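Local coordinates for phosphate ABC transporter, periplasmic phosphate-binding protein (Borrelia burgdorferi, PDB 4N13), which binds inorganic phosphate with micromolar affinity as the solute-binding lipoprotein of the PstSACB importer, an ABC transporter that brings phosphate into the cell, at residues A[26-31]-A[252-257]; A[88-93]-A[185-190]; A[132-137]-A[166-171]; A[203-208]-A[218-223]. All blocks are in the same frame, centred on the assembly; numbering follows the deposited sequence.

Contact 1: residues A[26-31]-A[252-257]; sequences LDEMIL and QDIVEE
I254 points from helix 249-257 toward helix 23-36, meeting E28 and M29 and joining two helices from far ends of the chain in one lobe of a class II periplasmic-binding-protein fold. The short segments run roughly antiparallel, at 146°, with axes 9.7 Å apart. Apolar contacts make up the buried side. CD1 of I254 lies 4.0 Å from CG of M29, and CG2 of I254 packs against CD of E28. A branched isoleucine suits this place because its two arms serve two neighbours one residue apart. M29 extends beyond CG, and its flexible thioether carries CE to within 3.8 Å of V255 CG2; F242, F245 and M246 of helix 237-246 also touch this methionine.

The polar contacts lie at the margin. E28 has CG anti to the backbone N (chi1 -178°), and its aliphatic part crosses I254 before the carboxylate meets that of E257. OE2 of E28 and OE1 of E257 are 3.9 Å apart, a pairing of like charges that would probably repel; a long, weak ion pair of E28 OE2 with R32 may temper it. Water 1 bridges the two carboxylates, donating to E28 OE2 at 2.7 Å and to E257 OE1 at 2.8 Å.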
loop_
_atom_site.group_PDB
_atom_site.type_symbol
_atom_site.label_atom_id
_atom_site.label_comp_id
_atom_site.label_asym_id
_atom_site.label_seq_id
_atom_site.Cartn_x
_atom_site.Cartn_y
_atom_site.Cartn_z
ATOM N N LEU A 26 -2.600 13.970 5.802
ATOM C CA LEU A 26 -2.104 15.286 5.401
ATOM C C LEU A 26 -2.851 16.390 6.151
ATOM O O LEU A 26 -2.256 17.369 6.589
ATOM C CB LEU A 26 -2.199 15.479 3.886
ATOM C CG LEU A 26 -0.925 15.132 3.112
ATOM C CD1 LEU A 26 0.166 16.181 3.326
ATOM C CD2 LEU A 26 -0.406 13.726 3.444
ATOM N N ASP A 27 -4.163 16.236 6.312
ATOM C CA ASP A 27 -4.954 17.261 6.991
ATOM C C ASP A 27 -4.519 17.428 8.434
ATOM O O ASP A 27 -4.376 18.560 8.919
ATOM C CB ASP A 27 -6.447 16.944 6.933
ATOM C CG ASP A 27 -7.031 17.084 5.525
ATOM O OD1 ASP A 27 -6.337 17.631 4.642
ATOM O OD2 ASP A 27 -8.172 16.638 5.296
ATOM N N GLU A 28 -4.295 16.311 9.123
ATOM C CA GLU A 28 -3.828 16.424 10.501
ATOM C C GLU A 28 -2.417 17.008 10.556
ATOM O O GLU A 28 -2.087 17.792 11.450
ATOM C CB GLU A 28 -3.893 15.084 11.222
ATOM C CG GLU A 28 -3.453 15.194 12.672
ATOM C CD GLU A 28 -3.683 13.961 13.493
ATOM O OE1 GLU A 28 -4.363 13.028 13.015
ATOM O OE2 GLU A 28 -3.179 13.942 14.633
ATOM N N MET A 29 -1.562 16.607 9.619
ATOM C CA MET A 29 -0.224 17.170 9.560
ATOM C C MET A 29 -0.268 18.678 9.370
ATOM O O MET A 29 0.510 19.402 9.994
ATOM C CB MET A 29 0.605 16.544 8.456
ATOM C CG MET A 29 1.064 15.139 8.681
ATOM S SD MET A 29 1.887 14.474 7.241
ATOM C CE MET A 29 2.589 12.985 7.926
ATOM N N ILE A 30 -1.158 19.152 8.500
ATOM C CA ILE A 30 -1.314 20.585 8.285
ATOM C C ILE A 30 -1.704 21.287 9.575
ATOM O O ILE A 30 -1.125 22.310 9.955
ATOM C CB ILE A 30 -2.352 20.845 7.171
ATOM C CG1 ILE A 30 -1.748 20.476 5.813
ATOM C CG2 ILE A 30 -2.826 22.309 7.177
ATOM C CD1 ILE A 30 -2.738 20.372 4.681
ATOM N N LEU A 31 -2.692 20.747 10.267
ATOM C CA LEU A 31 -3.172 21.438 11.454
ATOM C C LEU A 31 -2.170 21.365 12.599
ATOM O O LEU A 31 -2.011 22.328 13.344
ATOM C CB LEU A 31 -4.549 20.919 11.861
ATOM C CG LEU A 31 -5.660 21.414 10.909
ATOM C CD1 LEU A 31 -6.927 20.611 11.041
ATOM C CD2 LEU A 31 -5.953 22.891 11.117
ATOM N N GLN A 252 5.315 11.148 11.844
ATOM C CA GLN A 252 5.236 9.709 11.700
ATOM C C GLN A 252 4.255 9.110 12.700
ATOM O O GLN A 252 3.604 8.106 12.413
ATOM C CB GLN A 252 6.636 9.109 11.790
ATOM C CG GLN A 252 7.460 9.574 10.621
ATOM C CD GLN A 252 6.889 9.015 9.321
ATOM O OE1 GLN A 252 6.705 7.805 9.193
ATOM N NE2 GLN A 252 6.592 9.887 8.364
ATOM N N ASP A 253 4.119 9.734 13.867
ATOM C CA ASP A 253 3.073 9.300 14.799
ATOM C C ASP A 253 1.693 9.493 14.165
ATOM O O ASP A 253 0.815 8.653 14.332
ATOM C CB ASP A 253 3.135 10.072 16.110
ATOM C CG ASP A 253 4.330 9.680 16.987
ATOM O OD1 ASP A 253 4.971 8.648 16.723
ATOM O OD2 ASP A 253 4.620 10.412 17.962
ATOM N N ILE A 254 1.498 10.610 13.453
ATOM C CA ILE A 254 0.232 10.840 12.770
ATOM C C ILE A 254 -0.036 9.733 11.748
ATOM O O ILE A 254 -1.141 9.209 11.675
ATOM C CB ILE A 254 0.224 12.209 12.095
ATOM C CG1 ILE A 254 0.301 13.318 13.146
ATOM C CG2 ILE A 254 -1.020 12.369 11.224
ATOM C CD1 ILE A 254 0.671 14.679 12.592
ATOM N N VAL A 255 0.980 9.387 10.956
ATOM C CA VAL A 255 0.854 8.313 9.965
ATOM C C VAL A 255 0.350 7.034 10.631
ATOM O O VAL A 255 -0.578 6.386 10.155
ATOM C CB VAL A 255 2.227 8.039 9.301
ATOM C CG1 VAL A 255 2.234 6.771 8.490
ATOM C CG2 VAL A 255 2.626 9.217 8.402
ATOM N N GLU A 256 0.959 6.666 11.748
ATOM C CA GLU A 256 0.598 5.403 12.398
ATOM C C GLU A 256 -0.731 5.473 13.142
ATOM O O GLU A 256 -1.474 4.489 13.163
ATOM C CB GLU A 256 1.753 4.923 13.284
ATOM C CG GLU A 256 2.988 4.677 12.416
ATOM C CD GLU A 256 3.988 3.729 13.010
ATOM O OE1 GLU A 256 3.985 3.545 14.247
ATOM O OE2 GLU A 256 4.804 3.167 12.238
ATOM N N GLU A 257 -1.055 6.625 13.709
ATOM C CA GLU A 257 -2.355 6.802 14.354
ATOM C C GLU A 257 -3.496 6.674 13.356
ATOM O O GLU A 257 -4.626 6.395 13.731
ATOM C CB GLU A 257 -2.421 8.178 15.022
ATOM C CG GLU A 257 -1.538 8.280 16.239
ATOM C CD GLU A 257 -1.101 9.704 16.607
ATOM O OE1 GLU A 257 -1.696 10.705 16.146
ATOM O OE2 GLU A 257 -0.130 9.822 17.391
HETATM O O HOH W 1 -4.217 11.821 15.842
#

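Contact 2: residues A[88-93]-A[185-190]; sequences ALIFIT and GYIGLG
I90 and I187 face each other as a hydrogen-bonded pair where strand 80-93 runs antiparallel to strand 183-188, in the central sheet of a lobe of the periplasmic-binding-protein fold. The tight part lies from I90 to I92. I90 N donates to I187 O at 2.8 Å and I187 N returns the bond to I90 O; I92 and G185 exchange a second pair. On the isoleucine face, both I90 and I187 hold CG1 between backbone N and carbonyl carbon (chi1 68° and 61°), and these CG1 atoms meet at 3.6 Å. CD1 of I187 reaches CG2 of I92, while I174 and V173 of helix 170-179 cover this face. Beta-branched residues suit such extended strands, and G185 beside I92 adds no side chain.

The other face carries F91 and Y186, with helix 138-151 against Y186. The CB of Y186 sits over the F91 ring as a CH-pi contact, 3.9 Å from its centroid, whereas the two rings are oblique to one another. Y186 OH goes on to N132 OD1.

Toward G188 the strand ends, and G188 and L189 are partly exposed. L189 begins a 3-10 turn, its CB 4.0 Å from A88 CB and its CD1 3.9 Å from I90 CG2. A last bond links L189 N to A88 O at 2.9 Å, the donor lying 37° out of the carbonyl plane.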
loop_
_atom_site.group_PDB
_atom_site.type_symbol
_atom_site.label_atom_id
_atom_site.label_comp_id
_atom_site.label_asym_id
_atom_site.label_seq_id
_atom_site.Cartn_x
_atom_site.Cartn_y
_atom_site.Cartn_z
ATOM N N ALA A 88 0.887 -1.343 3.376
ATOM C CA ALA A 88 1.249 -2.742 3.169
ATOM C C ALA A 88 0.057 -3.675 3.235
ATOM O O ALA A 88 -0.889 -3.438 3.989
ATOM C CB ALA A 88 2.297 -3.173 4.197
ATOM N N LEU A 89 0.131 -4.754 2.471
ATOM C CA LEU A 89 -0.890 -5.808 2.508
ATOM C C LEU A 89 -0.229 -7.129 2.823
ATOM O O LEU A 89 0.942 -7.354 2.477
ATOM C CB LEU A 89 -1.646 -5.911 1.187
ATOM C CG LEU A 89 -2.411 -4.633 0.857
ATOM C CD1 LEU A 89 -1.568 -3.708 -0.035
ATOM C CD2 LEU A 89 -3.748 -4.982 0.267
ATOM N N ILE A 90 -1.004 -8.002 3.453
ATOM C CA ILE A 90 -0.528 -9.304 3.877
ATOM C C ILE A 90 -1.528 -10.362 3.430
ATOM O O ILE A 90 -2.705 -10.073 3.191
ATOM C CB ILE A 90 -0.332 -9.341 5.410
ATOM C CG1 ILE A 90 -1.666 -9.260 6.149
ATOM C CG2 ILE A 90 0.576 -8.191 5.817
ATOM C CD1 ILE A 90 -1.550 -9.257 7.676
ATOM N N PHE A 91 -1.024 -11.569 3.266
ATOM C CA PHE A 91 -1.819 -12.700 2.821
ATOM C C PHE A 91 -2.086 -13.649 3.982
ATOM O O PHE A 91 -1.164 -14.042 4.712
ATOM C CB PHE A 91 -1.118 -13.395 1.661
ATOM C CG PHE A 91 -1.275 -12.629 0.380
ATOM C CD1 PHE A 91 -2.303 -12.946 -0.491
ATOM C CD2 PHE A 91 -0.490 -11.533 0.093
ATOM C CE1 PHE A 91 -2.509 -12.221 -1.664
ATOM C CE2 PHE A 91 -0.705 -10.794 -1.087
ATOM C CZ PHE A 91 -1.703 -11.166 -1.946
ATOM N N ILE A 92 -3.349 -13.994 4.149
ATOM C CA ILE A 92 -3.788 -14.868 5.220
ATOM C C ILE A 92 -4.418 -16.119 4.636
ATOM O O ILE A 92 -5.020 -16.092 3.548
ATOM C CB ILE A 92 -4.778 -14.183 6.184
ATOM C CG1 ILE A 92 -5.963 -13.567 5.454
ATOM C CG2 ILE A 92 -4.038 -13.106 6.989
ATOM C CD1 ILE A 92 -7.087 -13.170 6.375
ATOM N N THR A 93 -4.259 -17.232 5.355
ATOM C CA THR A 93 -4.840 -18.486 4.921
ATOM C C THR A 93 -5.574 -19.147 6.053
ATOM O O THR A 93 -5.357 -18.870 7.241
ATOM C CB THR A 93 -3.787 -19.483 4.369
ATOM O OG1 THR A 93 -3.004 -20.011 5.433
ATOM C CG2 THR A 93 -2.887 -18.842 3.339
ATOM N N GLY A 185 -6.657 -15.135 1.283
ATOM C CA GLY A 185 -7.107 -13.787 0.989
ATOM C C GLY A 185 -6.042 -12.772 1.348
ATOM O O GLY A 185 -4.982 -13.138 1.868
ATOM N N TYR A 186 -6.329 -11.498 1.104
ATOM C CA TYR A 186 -5.397 -10.433 1.450
ATOM C C TYR A 186 -6.078 -9.312 2.191
ATOM O O TYR A 186 -7.229 -8.983 1.931
ATOM C CB TYR A 186 -4.672 -9.870 0.231
ATOM C CG TYR A 186 -5.537 -9.408 -0.926
ATOM C CD1 TYR A 186 -6.053 -8.116 -0.960
ATOM C CD2 TYR A 186 -5.823 -10.248 -1.983
ATOM C CE1 TYR A 186 -6.824 -7.690 -2.008
ATOM C CE2 TYR A 186 -6.606 -9.815 -3.042
ATOM C CZ TYR A 186 -7.105 -8.525 -3.045
ATOM O OH TYR A 186 -7.854 -8.034 -4.091
ATOM N N ILE A 187 -5.350 -8.754 3.150
ATOM C CA ILE A 187 -5.830 -7.690 4.025
ATOM C C ILE A 187 -4.735 -6.663 4.271
ATOM O O ILE A 187 -3.560 -6.954 4.111
ATOM C CB ILE A 187 -6.343 -8.245 5.395
ATOM C CG1 ILE A 187 -5.216 -8.963 6.138
ATOM C CG2 ILE A 187 -7.559 -9.127 5.204
ATOM C CD1 ILE A 187 -5.621 -9.554 7.491
ATOM N N GLY A 188 -5.137 -5.476 4.691
ATOM C CA GLY A 188 -4.167 -4.493 5.117
ATOM C C GLY A 188 -3.400 -4.951 6.331
ATOM O O GLY A 188 -3.930 -5.646 7.202
ATOM N N LEU A 189 -2.155 -4.502 6.428
ATOM C CA LEU A 189 -1.289 -4.840 7.542
ATOM C C LEU A 189 -1.927 -4.530 8.902
ATOM O O LEU A 189 -1.670 -5.228 9.891
ATOM C CB LEU A 189 0.027 -4.067 7.403
ATOM C CG LEU A 189 1.039 -4.216 8.529
ATOM C CD1 LEU A 189 1.518 -5.668 8.650
ATOM C CD2 LEU A 189 2.200 -3.254 8.263
ATOM N N GLY A 190 -2.705 -3.456 8.979
ATOM C CA GLY A 190 -3.337 -3.054 10.229
ATOM C C GLY A 190 -4.294 -4.086 10.791
ATOM O O GLY A 190 -4.693 -3.979 11.946
#

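Contact 3: residues A[132-137]-A[166-171]; sequences NRDSSS and VVKSNG. With SO4 (sulfate ion), chain C; SO4 (sulfate ion), chain B; EDO (1,2-ethanediol), chain F.
V167 N donates to N132 O at 2.9 Å where strands 129-133 and 165-167 run parallel, the two strands of a beta-alpha-beta unit whose crossover is helix 138-151. Beyond the strands the side chain of R133 takes over. Bends at chi2 and chi3 (-64° and -50°) bring NE to V167 O, to which it donates at 3.2 Å; this carbonyl also takes a weak bond from D134 N. S169 N lies 3.1 Å above one face of the guanidinium. NH2 forms a salt bridge with D134 OD1 at 3.1 Å, on the syn lone pair, which helps fix the rotation of the group. Arginine suits the site because its flat cation can serve backbone, carboxylate and anion together.

S137, a phosphate-site residue by similarity, in the conformer given caps helix 138-151, and S169 caps helix 170-179. V166 packs CG1 against the backbone of D134. N170 OD1 accepts from G188 N and from water 2, which in turn accepts from R133 NH1. The sulfate of chain B, probably from the crystallisation liquor and also bonded by S139, is consistent with occupying the phosphate position: R133 NH1 donates to its O1 at 2.8 Å and NH2 to its O4 at 2.9 Å.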
loop_
_atom_site.group_PDB
_atom_site.type_symbol
_atom_site.label_atom_id
_atom_site.label_comp_id
_atom_site.label_asym_id
_atom_site.label_seq_id
_atom_site.Cartn_x
_atom_site.Cartn_y
_atom_site.Cartn_z
ATOM N N ASN A 132 -11.188 -12.881 -2.905
ATOM C CA ASN A 132 -10.759 -11.628 -3.499
ATOM C C ASN A 132 -11.556 -10.466 -2.938
ATOM O O ASN A 132 -12.614 -10.649 -2.351
ATOM C CB ASN A 132 -10.928 -11.686 -5.018
ATOM C CG ASN A 132 -9.987 -10.744 -5.762
ATOM O OD1 ASN A 132 -9.153 -10.079 -5.175
ATOM N ND2 ASN A 132 -10.134 -10.687 -7.079
ATOM N N ARG A 133 -11.013 -9.272 -3.086
ATOM C CA ARG A 133 -11.739 -8.050 -2.792
ATOM C C ARG A 133 -12.514 -7.552 -4.008
ATOM O O ARG A 133 -12.240 -7.928 -5.139
ATOM C CB ARG A 133 -10.780 -6.956 -2.286
ATOM C CG ARG A 133 -10.265 -7.216 -0.900
ATOM C CD ARG A 133 -11.372 -7.196 0.168
ATOM N NE ARG A 133 -12.190 -5.999 0.058
ATOM C CZ ARG A 133 -11.856 -4.797 0.514
ATOM N NH1 ARG A 133 -10.731 -4.604 1.173
ATOM N NH2 ARG A 133 -12.649 -3.769 0.308
ATOM N N ASP A 134 -13.487 -6.695 -3.739
ATOM C CA ASP A 134 -14.270 -6.048 -4.779
ATOM C C ASP A 134 -13.377 -5.132 -5.623
ATOM O O ASP A 134 -12.439 -4.508 -5.118
ATOM C CB ASP A 134 -15.411 -5.265 -4.131
ATOM C CG ASP A 134 -14.921 -4.212 -3.171
ATOM O OD1 ASP A 134 -14.336 -4.562 -2.118
ATOM O OD2 ASP A 134 -15.134 -3.018 -3.482
ATOM N N SER A 135 -13.670 -5.059 -6.914
ATOM C CA SER A 135 -12.770 -4.415 -7.857
ATOM C C SER A 135 -12.708 -2.905 -7.695
ATOM O O SER A 135 -11.800 -2.272 -8.215
ATOM C CB SER A 135 -13.170 -4.775 -9.282
ATOM O OG SER A 135 -14.482 -4.333 -9.543
ATOM N N SER A 136 -13.658 -2.331 -6.968
ATOM C CA SER A 136 -13.637 -0.899 -6.680
ATOM C C SER A 136 -12.687 -0.519 -5.538
ATOM O O SER A 136 -12.389 0.657 -5.346
ATOM C CB SER A 136 -15.048 -0.419 -6.328
ATOM O OG SER A 136 -15.938 -0.577 -7.422
ATOM N N SER A 137 -12.216 -1.501 -4.775
ATOM C CA SER A 137 -11.452 -1.212 -3.563
ATOM C C SER A 137 -10.003 -0.851 -3.826
ATOM O O SER A 137 -9.413 -1.262 -4.831
ATOM C CB SER A 137 -11.494 -2.405 -2.603
ATOM O OG SER A 137 -10.731 -3.503 -3.084
ATOM N N VAL A 166 -15.779 -13.066 -3.680
ATOM C CA VAL A 166 -15.532 -11.639 -3.568
ATOM C C VAL A 166 -16.168 -11.073 -2.306
ATOM O O VAL A 166 -17.352 -11.278 -2.069
ATOM C CB VAL A 166 -16.062 -10.885 -4.808
ATOM C CG1 VAL A 166 -15.838 -9.375 -4.663
ATOM C CG2 VAL A 166 -15.422 -11.424 -6.090
ATOM N N VAL A 167 -15.394 -10.347 -1.503
ATOM C CA VAL A 167 -15.905 -9.695 -0.308
ATOM C C VAL A 167 -15.514 -8.216 -0.282
ATOM O O VAL A 167 -14.610 -7.791 -1.012
ATOM C CB VAL A 167 -15.448 -10.412 0.985
ATOM C CG1 VAL A 167 -15.884 -11.868 0.966
ATOM C CG2 VAL A 167 -13.939 -10.302 1.165
ATOM N N LYS A 168 -16.180 -7.432 0.561
ATOM C CA LYS A 168 -16.158 -5.978 0.419
ATOM C C LYS A 168 -15.460 -5.213 1.543
ATOM O O LYS A 168 -15.600 -4.002 1.662
ATOM C CB LYS A 168 -17.587 -5.458 0.251
ATOM C CG LYS A 168 -18.214 -5.904 -1.073
ATOM C CD LYS A 168 -19.528 -5.227 -1.381
ATOM C CE LYS A 168 -20.704 -6.113 -1.047
ATOM N NZ LYS A 168 -21.957 -5.674 -1.740
ATOM N N SER A 169 -14.692 -5.922 2.354
ATOM C CA SER A 169 -13.948 -5.285 3.424
ATOM C C SER A 169 -12.827 -6.184 3.936
ATOM O O SER A 169 -12.859 -7.411 3.744
ATOM C CB SER A 169 -14.860 -4.966 4.614
ATOM O OG SER A 169 -15.373 -6.175 5.162
ATOM N N ASN A 170 -11.862 -5.583 4.619
ATOM C CA ASN A 170 -10.815 -6.339 5.290
ATOM C C ASN A 170 -11.379 -7.296 6.326
ATOM O O ASN A 170 -10.968 -8.451 6.386
ATOM C CB ASN A 170 -9.807 -5.396 5.959
ATOM C CG ASN A 170 -8.910 -4.717 4.947
ATOM O OD1 ASN A 170 -8.020 -5.346 4.382
ATOM N ND2 ASN A 170 -9.154 -3.443 4.691
ATOM N N GLY A 171 -12.309 -6.821 7.150
ATOM C CA GLY A 171 -12.885 -7.670 8.178
ATOM C C GLY A 171 -13.590 -8.881 7.596
ATOM O O GLY A 171 -13.515 -9.995 8.135
HETATM S S SO4 C . -18.730 -7.412 3.192
HETATM O O1 SO4 C . -18.339 -8.388 2.145
HETATM O O2 SO4 C . -19.156 -8.112 4.381
HETATM O O3 SO4 C . -17.607 -6.558 3.581
HETATM O O4 SO4 C . -19.863 -6.599 2.690
HETATM S S SO4 B . -10.064 -0.937 1.175
HETATM O O1 SO4 B . -9.525 -2.151 1.782
HETATM O O2 SO4 B . -9.881 0.119 2.156
HETATM O O3 SO4 B . -9.287 -0.660 -0.015
HETATM O O4 SO4 B . -11.459 -1.192 0.894
HETATM C C1 EDO F . -12.729 -11.301 -9.862
HETATM O O1 EDO F . -11.867 -10.227 -9.463
HETATM C C2 EDO F . -12.944 -12.312 -8.736
HETATM O O2 EDO F . -11.702 -12.857 -8.281
HETATM O O HOH W 2 -8.537 -6.427 1.836
#

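Contact 4: residues A[203-208]-A[218-223]; sequences LSVNST and NKYTIK. With SO4 (sulfate ion), chain E.
T208 fits against Y220, where the type I' turn V205 to T208 at the end of strand 201-205 meets the loop leading into strand 223-230, in one lobe of the binding-protein fold. No direct hydrogen bond joins the segments, so packing and water do the work. T208 CG2 lies 4.0 Å from Y220 CB. The carbonyl O of T208 meets the rim of the Y220 ring in its plane, near CD1. V205 uses both methyls: CG2 touches Y220 CE1, and CG1 faces I222 CD1 at 4.3 Å. A compact beta-branched valine suits this place between tyrosine and isoleucine.

Behind these contacts, the turn is closed by V205 N to T208 O and T208 N to V205 O. N206 and S207 hold the left-handed backbone conformation that a type I' turn requires, and T208 OG1 donates to N206 O. The side chain of N206 accepts at OD1 from E104 N. The hydroxyl of Y220 is bonded to L89 O and to water 3, which also donates to L203 O. Water 4 donates to V205 O and to K219 O, both at 2.9 Å, and accepts from T221 OG1 at 3.1 Å.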
loop_
_atom_site.group_PDB
_atom_site.type_symbol
_atom_site.label_atom_id
_atom_site.label_comp_id
_atom_site.label_asym_id
_atom_site.label_seq_id
_atom_site.Cartn_x
_atom_site.Cartn_y
_atom_site.Cartn_z
ATOM N N LEU A 203 1.091 -15.460 5.815
ATOM C CA LEU A 203 2.190 -16.008 5.045
ATOM C C LEU A 203 3.399 -15.089 5.040
ATOM O O LEU A 203 3.274 -13.864 4.955
ATOM C CB LEU A 203 1.768 -16.227 3.591
ATOM C CG LEU A 203 0.723 -17.295 3.341
ATOM C CD1 LEU A 203 0.319 -17.313 1.883
ATOM C CD2 LEU A 203 1.180 -18.674 3.808
ATOM N N SER A 204 4.583 -15.678 5.059
ATOM C CA SER A 204 5.761 -14.945 4.599
ATOM C C SER A 204 5.782 -14.949 3.078
ATOM O O SER A 204 5.256 -15.875 2.427
ATOM C CB SER A 204 7.058 -15.535 5.179
ATOM O OG SER A 204 7.270 -16.882 4.802
ATOM N N VAL A 205 6.352 -13.890 2.514
ATOM C CA VAL A 205 6.463 -13.727 1.067
ATOM C C VAL A 205 7.946 -13.588 0.749
ATOM O O VAL A 205 8.643 -12.746 1.324
ATOM C CB VAL A 205 5.676 -12.488 0.585
ATOM C CG1 VAL A 205 5.833 -12.293 -0.919
ATOM C CG2 VAL A 205 4.210 -12.634 0.932
ATOM N N ASN A 206 8.455 -14.453 -0.115
ATOM C CA ASN A 206 9.898 -14.496 -0.411
ATOM C C ASN A 206 10.666 -14.649 0.909
ATOM O O ASN A 206 11.668 -13.966 1.134
ATOM C CB ASN A 206 10.401 -13.246 -1.143
ATOM C CG ASN A 206 9.638 -12.932 -2.389
ATOM O OD1 ASN A 206 9.081 -13.802 -3.046
ATOM N ND2 ASN A 206 9.689 -11.671 -2.775
ATOM N N SER A 207 10.175 -15.532 1.781
ATOM C CA SER A 207 10.824 -15.832 3.055
ATOM C C SER A 207 10.885 -14.650 3.999
ATOM O O SER A 207 11.671 -14.653 4.933
ATOM C CB SER A 207 12.216 -16.422 2.840
ATOM O OG SER A 207 12.119 -17.664 2.176
ATOM N N THR A 208 9.987 -13.701 3.805
ATOM C CA THR A 208 9.986 -12.468 4.568
ATOM C C THR A 208 8.622 -12.215 5.200
ATOM O O THR A 208 7.618 -12.142 4.499
ATOM C CB THR A 208 10.333 -11.264 3.671
ATOM O OG1 THR A 208 11.501 -11.546 2.900
ATOM C CG2 THR A 208 10.541 -10.000 4.500
ATOM N N ASN A 218 12.411 -2.591 2.402
ATOM C CA ASN A 218 11.887 -3.051 1.110
ATOM C C ASN A 218 12.180 -4.542 0.856
ATOM O O ASN A 218 12.157 -5.010 -0.284
ATOM C CB ASN A 218 12.367 -2.188 -0.078
ATOM C CG ASN A 218 11.974 -0.711 0.036
ATOM O OD1 ASN A 218 11.233 -0.315 0.922
ATOM N ND2 ASN A 218 12.485 0.112 -0.901
ATOM N N LYS A 219 12.440 -5.292 1.923
ATOM C CA LYS A 219 12.580 -6.745 1.817
ATOM C C LYS A 219 11.216 -7.419 1.698
ATOM O O LYS A 219 11.075 -8.419 1.006
ATOM C CB LYS A 219 13.318 -7.307 3.031
ATOM C CG LYS A 219 13.659 -8.788 2.907
ATOM C CD LYS A 219 14.586 -9.249 4.029
ATOM C CE LYS A 219 14.944 -10.723 3.892
ATOM N NZ LYS A 219 15.815 -11.209 4.990
ATOM N N TYR A 220 10.220 -6.879 2.392
ATOM C CA TYR A 220 8.843 -7.307 2.225
ATOM C C TYR A 220 8.259 -6.498 1.099
ATOM O O TYR A 220 8.253 -5.267 1.145
ATOM C CB TYR A 220 8.024 -7.093 3.473
ATOM C CG TYR A 220 6.630 -7.657 3.289
ATOM C CD1 TYR A 220 6.398 -9.016 3.394
ATOM C CD2 TYR A 220 5.561 -6.844 2.962
ATOM C CE1 TYR A 220 5.142 -9.538 3.219
ATOM C CE2 TYR A 220 4.285 -7.354 2.787
ATOM C CZ TYR A 220 4.090 -8.716 2.909
ATOM O OH TYR A 220 2.853 -9.285 2.751
ATOM N N THR A 221 7.760 -7.191 0.085
ATOM C CA THR A 221 7.506 -6.579 -1.201
ATOM C C THR A 221 6.067 -6.089 -1.441
ATOM O O THR A 221 5.819 -5.322 -2.366
ATOM C CB THR A 221 7.900 -7.552 -2.335
ATOM O OG1 THR A 221 7.256 -8.816 -2.120
ATOM C CG2 THR A 221 9.416 -7.739 -2.378
ATOM N N ILE A 222 5.119 -6.531 -0.627
ATOM C CA ILE A 222 3.703 -6.250 -0.897
ATOM C C ILE A 222 3.247 -4.970 -0.192
ATOM O O ILE A 222 2.595 -5.003 0.844
ATOM C CB ILE A 222 2.783 -7.439 -0.508
ATOM C CG1 ILE A 222 3.388 -8.788 -0.897
ATOM C CG2 ILE A 222 1.410 -7.251 -1.139
ATOM C CD1 ILE A 222 3.622 -8.957 -2.351
ATOM N N LYS A 223 3.649 -3.834 -0.733
ATOM C CA LYS A 223 3.257 -2.551 -0.173
ATOM C C LYS A 223 3.385 -1.470 -1.206
ATOM O O LYS A 223 4.204 -1.567 -2.112
ATOM C CB LYS A 223 4.092 -2.175 1.060
ATOM C CG LYS A 223 5.522 -1.692 0.790
ATOM C CD LYS A 223 6.505 -2.798 0.562
ATOM C CE LYS A 223 7.948 -2.279 0.487
ATOM N NZ LYS A 223 8.159 -1.467 -0.758
HETATM S S SO4 E . 18.479 -10.210 3.102
HETATM O O1 SO4 E . 17.497 -10.314 2.018
HETATM O O2 SO4 E . 18.285 -8.926 3.772
HETATM O O3 SO4 E . 18.256 -11.301 4.036
HETATM O O4 SO4 E . 19.824 -10.232 2.521
HETATM O O HOH W 3 1.752 -11.796 3.789
HETATM O O HOH W 4 8.876 -10.106 0.230
#

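How the contacts relate
Contacts 2, 3 and 4 belong to one lobe and reach the same sheet, while contact 1 lies in the other, its centre about 23 to 26 Å from theirs, although along the chain it encloses them all. Contact 2 is the hub. Its centre is about 12 Å from that of contact 3, to which shared side-chain bonds join it, and about 11 Å, centre to centre, from contact 4, where F91 O and L203 N also meet at 2.9 Å. Contact 3 contains S137 of the predicted phosphate site, and L89 of contact 2 comes within about 4 Å of S139, side chain to side chain. From the other lobe, V255 of contact 1 stands about 10 Å from T21, measured likewise.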